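PDB 6WPN: substrate-binding protein from Synechococcus sp., which probably binds a sugar or oligosaccharide in the periplasm, as a solute-binding protein of a bacterial uptake system. Local coordinates for residues S100-P112 against A303-V315. Numbering follows the deposited sequence.
Sequences SKGGLTDLTALLP and AVPRQSQQAGEAV
Thr105 meets Val304 through two hydrogen bonds to one oxygen. Thr105 N donates to Val304 O at 2.7 Å (N-H...O angle 166°), while Thr105 OG1 reaches the same oxygen at 2.9 Å from 50° above the carbonyl plane. OG1 can do so because it lies beside its own backbone N, chi1 -59°. With an alanine in place of Thr105, Val304 O is likely to keep only the backbone donor, and a small gap would open beside Val304 CG1. The second backbone bond, Arg306 N to Gly103 O (2.8 Å), completes a single bridge between Leu104 and Pro305. Beside it the aliphatic part of Arg306 lies along the 102-104 backbone, CG 3.4 Å from Leu104 O.

Next, Leu107 CD2 meets two valine methyls that lie to one side of it, Val304 CG2 (3.7 Å) and Val315 CG2 (3.9 Å). Leu110 CD1 presses on Ala311 CB (3.6 Å) at the first turn of helix 311-321, and Leu111 CD2 meets Val315 CG1, the side chains crossing at roughly a right angle.

Strand 87-90 contacts Leu104, Ala303 and Pro305. The loop after helix 92-99 is thus bridged to the strand-to-helix connection of an alpha/beta lobe, consistent with the periplasmic binding protein fold.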
ATOM      1  N   SER A 100      15.884   6.096  11.321  1.00 73.44           N
ATOM      2  CA  SER A 100      16.681   7.312  11.419  1.00 81.31           C
ATOM      3  C   SER A 100      16.961   7.679  12.871  1.00 75.90           C
ATOM      4  O   SER A 100      17.873   8.467  13.139  1.00 79.38           O
ATOM      5  CB  SER A 100      15.985   8.469  10.702  1.00 89.93           C
ATOM      6  OG  SER A 100      14.745   8.782  11.313  1.00 97.50           O
ATOM      7  N   LYS A 101      16.188   7.125  13.805  1.00 74.64           N
ATOM      8  CA  LYS A 101      16.320   7.397  15.228  1.00 82.52           C
ATOM      9  C   LYS A 101      17.005   6.267  15.989  1.00 80.12           C
ATOM     10  O   LYS A 101      16.965   6.254  17.222  1.00 82.08           O
ATOM     11  CB  LYS A 101      14.933   7.658  15.825  1.00 85.22           C
ATOM     12  CG  LYS A 101      14.439   9.098  15.711  1.00101.28           C
ATOM     13  CD  LYS A 101      14.562   9.646  14.297  1.00107.21           C
ATOM     14  CE  LYS A 101      13.812  10.951  14.105  1.00112.15           C
ATOM     15  NZ  LYS A 101      14.187  11.587  12.810  1.00110.29           N
ATOM     16  N   GLY A 102      17.629   5.324  15.288  1.00 76.62           N
ATOM     17  CA  GLY A 102      18.337   4.238  15.943  1.00 76.60           C
ATOM     18  C   GLY A 102      17.466   3.256  16.696  1.00 78.92           C
ATOM     19  O   GLY A 102      17.942   2.613  17.636  1.00 86.31           O
ATOM     20  N   GLY A 103      16.206   3.104  16.299  1.00 85.40           N
ATOM     21  CA  GLY A 103      15.293   2.222  16.998  1.00 88.42           C
ATOM     22  C   GLY A 103      15.199   0.796  16.500  1.00 80.80           C
ATOM     23  O   GLY A 103      14.559  -0.032  17.152  1.00 85.88           O
ATOM     24  N   LEU A 104      15.806   0.472  15.365  1.00 68.23           N
ATOM     25  CA  LEU A 104      15.713  -0.867  14.802  1.00 69.43           C
ATOM     26  C   LEU A 104      17.065  -1.563  14.847  1.00 70.19           C
ATOM     27  O   LEU A 104      18.105  -0.946  14.598  1.00 74.59           O
ATOM     28  CB  LEU A 104      15.204  -0.814  13.360  1.00 74.46           C
ATOM     29  CG  LEU A 104      13.813  -0.198  13.215  1.00 71.12           C
ATOM     30  CD1 LEU A 104      13.299  -0.345  11.790  1.00 71.35           C
ATOM     31  CD2 LEU A 104      12.853  -0.815  14.223  1.00 69.38           C
ATOM     32  N   THR A 105      17.037  -2.859  15.146  1.00 68.42           N
ATOM     33  CA  THR A 105      18.263  -3.637  15.196  1.00 64.95           C
ATOM     34  C   THR A 105      18.805  -3.836  13.790  1.00 66.17           C
ATOM     35  O   THR A 105      18.058  -4.140  12.857  1.00 68.49           O
ATOM     36  CB  THR A 105      18.007  -4.999  15.843  1.00 63.23           C
ATOM     37  OG1 THR A 105      17.491  -4.819  17.167  1.00 66.91           O
ATOM     38  CG2 THR A 105      19.291  -5.814  15.912  1.00 59.88           C
ATOM     39  N   ASP A 106      20.112  -3.653  13.635  1.00 71.57           N
ATOM     40  CA  ASP A 106      20.773  -4.062  12.404  1.00 65.36           C
ATOM     41  C   ASP A 106      20.828  -5.582  12.380  1.00 69.17           C
ATOM     42  O   ASP A 106      21.599  -6.197  13.124  1.00 71.09           O
ATOM     43  CB  ASP A 106      22.167  -3.452  12.311  1.00 61.73           C
ATOM     44  CG  ASP A 106      22.776  -3.595  10.929  1.00 73.61           C
ATOM     45  OD1 ASP A 106      22.193  -4.302  10.079  1.00 83.22           O
ATOM     46  OD2 ASP A 106      23.838  -2.988  10.684  1.00 80.96           O
ATOM     47  N   LEU A 107      19.996  -6.188  11.535  1.00 67.19           N
ATOM     48  CA  LEU A 107      19.849  -7.638  11.524  1.00 67.50           C
ATOM     49  C   LEU A 107      21.035  -8.340  10.874  1.00 70.50           C
ATOM     50  O   LEU A 107      21.221  -9.542  11.096  1.00 71.56           O
ATOM     51  CB  LEU A 107      18.550  -8.016  10.804  1.00 60.88           C
ATOM     52  CG  LEU A 107      17.295  -7.289  11.299  1.00 57.03           C
ATOM     53  CD1 LEU A 107      16.094  -7.649  10.452  1.00 51.78           C
ATOM     54  CD2 LEU A 107      17.034  -7.612  12.761  1.00 55.89           C
ATOM     55  N   THR A 108      21.837  -7.619  10.084  1.00 73.32           N
ATOM     56  CA  THR A 108      22.971  -8.234   9.397  1.00 84.21           C
ATOM     57  C   THR A 108      23.858  -9.021  10.357  1.00 89.87           C
ATOM     58  O   THR A 108      24.402 -10.070   9.993  1.00 88.94           O
ATOM     59  CB  THR A 108      23.786  -7.159   8.673  1.00 81.27           C
ATOM     60  OG1 THR A 108      22.920  -6.381   7.837  1.00 77.01           O
ATOM     61  CG2 THR A 108      24.867  -7.792   7.816  1.00 82.28           C
ATOM     62  N   ALA A 109      24.000  -8.543  11.595  1.00 94.80           N
ATOM     63  CA  ALA A 109      24.833  -9.252  12.562  1.00101.44           C
ATOM     64  C   ALA A 109      24.212 -10.586  12.965  1.00105.89           C
ATOM     65  O   ALA A 109      24.930 -11.562  13.207  1.00116.29           O
ATOM     66  CB  ALA A 109      25.070  -8.377  13.792  1.00 97.38           C
ATOM     67  N   LEU A 110      22.881 -10.649  13.046  1.00 95.46           N
ATOM     68  CA  LEU A 110      22.201 -11.853  13.504  1.00 84.84           C
ATOM     69  C   LEU A 110      21.675 -12.723  12.370  1.00 80.32           C
ATOM     70  O   LEU A 110      21.332 -13.886  12.613  1.00 79.35           O
ATOM     71  CB  LEU A 110      21.037 -11.486  14.431  1.00 81.33           C
ATOM     72  CG  LEU A 110      21.391 -10.877  15.788  1.00 75.19           C
ATOM     73  CD1 LEU A 110      20.123 -10.555  16.549  1.00 68.98           C
ATOM     74  CD2 LEU A 110      22.283 -11.813  16.593  1.00 74.16           C
ATOM     75  N   LEU A 111      21.598 -12.196  11.152  1.00 69.84           N
ATOM     76  CA  LEU A 111      21.030 -12.964  10.055  1.00 66.12           C
ATOM     77  C   LEU A 111      21.970 -14.104   9.673  1.00 70.13           C
ATOM     78  O   LEU A 111      23.192 -13.920   9.632  1.00 69.40           O
ATOM     79  CB  LEU A 111      20.772 -12.070   8.841  1.00 65.13           C
ATOM     80  CG  LEU A 111      19.594 -11.094   8.922  1.00 58.10           C
ATOM     81  CD1 LEU A 111      19.610 -10.136   7.739  1.00 58.59           C
ATOM     82  CD2 LEU A 111      18.273 -11.848   8.977  1.00 55.26           C
ATOM     83  N   PRO A 112      21.437 -15.294   9.403  1.00 74.12           N
ATOM     84  CA  PRO A 112      22.288 -16.375   8.926  1.00 73.63           C
ATOM     85  C   PRO A 112      22.886 -16.017   7.583  1.00 70.63           C
ATOM     86  O   PRO A 112      22.261 -15.303   6.775  1.00 65.90           O
ATOM     87  CB  PRO A 112      21.319 -17.560   8.806  1.00 74.06           C
ATOM     88  CG  PRO A 112      20.147 -17.198   9.659  1.00 67.51           C
ATOM     89  CD  PRO A 112      20.034 -15.715   9.553  1.00 67.39           C
ATOM     90  N   ALA A 303      10.452  -6.009  11.529  1.00 48.61           N
ATOM     91  CA  ALA A 303      11.643  -5.404  12.108  1.00 43.43           C
ATOM     92  C   ALA A 303      11.774  -5.796  13.575  1.00 53.78           C
ATOM     93  O   ALA A 303      10.799  -6.182  14.227  1.00 59.65           O
ATOM     94  CB  ALA A 303      11.620  -3.877  11.970  1.00 43.35           C
ATOM     95  N   VAL A 304      12.998  -5.685  14.087  1.00 49.06           N
ATOM     96  CA  VAL A 304      13.311  -6.025  15.473  1.00 54.38           C
ATOM     97  C   VAL A 304      13.774  -4.773  16.215  1.00 56.21           C
ATOM     98  O   VAL A 304      14.883  -4.276  15.964  1.00 57.40           O
ATOM     99  CB  VAL A 304      14.377  -7.131  15.544  1.00 54.69           C
ATOM    100  CG1 VAL A 304      14.665  -7.504  16.998  1.00 61.90           C
ATOM    101  CG2 VAL A 304      13.940  -8.344  14.746  1.00 46.36           C
ATOM    102  N   PRO A 305      12.975  -4.246  17.142  1.00 56.70           N
ATOM    103  CA  PRO A 305      13.389  -3.049  17.889  1.00 49.81           C
ATOM    104  C   PRO A 305      14.693  -3.271  18.638  1.00 57.74           C
ATOM    105  O   PRO A 305      14.974  -4.369  19.122  1.00 64.30           O
ATOM    106  CB  PRO A 305      12.220  -2.819  18.852  1.00 48.91           C
ATOM    107  CG  PRO A 305      11.045  -3.432  18.143  1.00 51.71           C
ATOM    108  CD  PRO A 305      11.596  -4.651  17.466  1.00 54.35           C
ATOM    109  N   ARG A 306      15.505  -2.212  18.715  1.00 67.70           N
ATOM    110  CA  ARG A 306      16.792  -2.328  19.394  1.00 76.10           C
ATOM    111  C   ARG A 306      16.622  -2.611  20.880  1.00 79.55           C
ATOM    112  O   ARG A 306      17.495  -3.235  21.494  1.00 84.77           O
ATOM    113  CB  ARG A 306      17.627  -1.063  19.187  1.00 79.54           C
ATOM    114  CG  ARG A 306      18.575  -1.131  17.995  1.00 83.73           C
ATOM    115  CD  ARG A 306      19.700  -0.113  18.120  1.00 84.16           C
ATOM    116  NE  ARG A 306      20.430  -0.280  19.373  1.00 92.05           N
ATOM    117  CZ  ARG A 306      21.484   0.446  19.735  1.00 93.60           C
ATOM    118  NH1 ARG A 306      21.948   1.399  18.939  1.00 96.78           N
ATOM    119  NH2 ARG A 306      22.078   0.214  20.898  1.00 90.99           N
ATOM    120  N   GLN A 307      15.512  -2.170  21.476  1.00 73.31           N
ATOM    121  CA  GLN A 307      15.260  -2.470  22.880  1.00 80.48           C
ATOM    122  C   GLN A 307      14.951  -3.938  23.130  1.00 75.43           C
ATOM    123  O   GLN A 307      14.926  -4.351  24.293  1.00 75.11           O
ATOM    124  CB  GLN A 307      14.110  -1.615  23.417  1.00 90.53           C
ATOM    125  CG  GLN A 307      14.536  -0.274  23.994  1.00101.95           C
ATOM    126  CD  GLN A 307      15.010   0.703  22.937  1.00108.15           C
ATOM    127  OE1 GLN A 307      14.577   0.650  21.783  1.00112.35           O
ATOM    128  NE2 GLN A 307      15.906   1.604  23.327  1.00104.81           N
ATOM    129  N   SER A 308      14.699  -4.726  22.087  1.00 75.01           N
ATOM    130  CA  SER A 308      14.384  -6.136  22.282  1.00 76.22           C
ATOM    131  C   SER A 308      15.549  -6.859  22.949  1.00 84.62           C
ATOM    132  O   SER A 308      16.690  -6.787  22.485  1.00 94.13           O
ATOM    133  CB  SER A 308      14.047  -6.794  20.947  1.00 62.49           C
ATOM    134  OG  SER A 308      13.873  -8.189  21.109  1.00 58.67           O
ATOM    135  N   GLN A 309      15.252  -7.566  24.036  1.00 77.46           N
ATOM    136  CA  GLN A 309      16.252  -8.334  24.763  1.00 84.31           C
ATOM    137  C   GLN A 309      16.355  -9.775  24.279  1.00 76.12           C
ATOM    138  O   GLN A 309      17.149 -10.547  24.827  1.00 73.05           O
ATOM    139  CB  GLN A 309      15.950  -8.298  26.266  1.00 89.00           C
ATOM    140  CG  GLN A 309      15.769  -6.889  26.839  1.00 91.53           C
ATOM    141  CD  GLN A 309      17.072  -6.105  26.932  1.00 93.56           C
ATOM    142  OE1 GLN A 309      17.693  -6.034  27.995  1.00101.21           O
ATOM    143  NE2 GLN A 309      17.485  -5.501  25.821  1.00 87.34           N
ATOM    144  N   GLN A 310      15.577 -10.154  23.270  1.00 74.07           N
ATOM    145  CA  GLN A 310      15.648 -11.470  22.645  1.00 81.44           C
ATOM    146  C   GLN A 310      15.795 -11.320  21.138  1.00 73.89           C
ATOM    147  O   GLN A 310      15.048 -11.907  20.353  1.00 75.66           O
ATOM    148  CB  GLN A 310      14.410 -12.309  22.950  1.00 88.89           C
ATOM    149  CG  GLN A 310      13.759 -12.053  24.295  1.00 96.14           C
ATOM    150  CD  GLN A 310      12.537 -12.932  24.513  1.00103.19           C
ATOM    151  OE1 GLN A 310      12.556 -14.130  24.216  1.00105.18           O
ATOM    152  NE2 GLN A 310      11.459 -12.335  25.010  1.00106.82           N
ATOM    153  N   ALA A 311      16.779 -10.521  20.719  1.00 68.05           N
ATOM    154  CA  ALA A 311      16.928 -10.195  19.304  1.00 60.84           C
ATOM    155  C   ALA A 311      17.146 -11.444  18.458  1.00 61.15           C
ATOM    156  O   ALA A 311      16.583 -11.562  17.364  1.00 64.71           O
ATOM    157  CB  ALA A 311      18.073  -9.204  19.114  1.00 53.93           C
ATOM    158  N   GLY A 312      17.948 -12.390  18.948  1.00 65.97           N
ATOM    159  CA  GLY A 312      18.201 -13.602  18.181  1.00 64.94           C
ATOM    160  C   GLY A 312      16.944 -14.415  17.940  1.00 58.13           C
ATOM    161  O   GLY A 312      16.682 -14.859  16.819  1.00 56.84           O
ATOM    162  N   GLU A 313      16.149 -14.626  18.992  1.00 57.96           N
ATOM    163  CA  GLU A 313      14.880 -15.326  18.824  1.00 56.45           C
ATOM    164  C   GLU A 313      13.931 -14.529  17.942  1.00 53.83           C
ATOM    165  O   GLU A 313      13.152 -15.113  17.178  1.00 56.14           O
ATOM    166  CB  GLU A 313      14.238 -15.596  20.186  1.00 67.99           C
ATOM    167  CG  GLU A 313      14.913 -16.689  21.003  1.00 82.02           C
ATOM    168  CD  GLU A 313      14.533 -18.097  20.561  1.00 95.49           C
ATOM    169  OE1 GLU A 313      15.114 -19.059  21.109  1.00102.12           O
ATOM    170  OE2 GLU A 313      13.657 -18.247  19.679  1.00 96.74           O
ATOM    171  N   ALA A 314      13.976 -13.200  18.043  1.00 51.68           N
ATOM    172  CA  ALA A 314      13.124 -12.365  17.205  1.00 56.51           C
ATOM    173  C   ALA A 314      13.471 -12.531  15.733  1.00 50.10           C
ATOM    174  O   ALA A 314      12.579 -12.581  14.879  1.00 50.34           O
ATOM    175  CB  ALA A 314      13.250 -10.902  17.626  1.00 59.98           C
ATOM    176  N   VAL A 315      14.765 -12.599  15.416  1.00 47.72           N
ATOM    177  CA  VAL A 315      15.177 -12.829  14.036  1.00 54.81           C
ATOM    178  C   VAL A 315      14.710 -14.199  13.563  1.00 59.98           C
ATOM    179  O   VAL A 315      14.262 -14.359  12.420  1.00 59.93           O
ATOM    180  CB  VAL A 315      16.701 -12.661  13.898  1.00 53.48           C
ATOM    181  CG1 VAL A 315      17.166 -13.118  12.519  1.00 52.71           C
ATOM    182  CG2 VAL A 315      17.091 -11.212  14.148  1.00 49.39           C
TER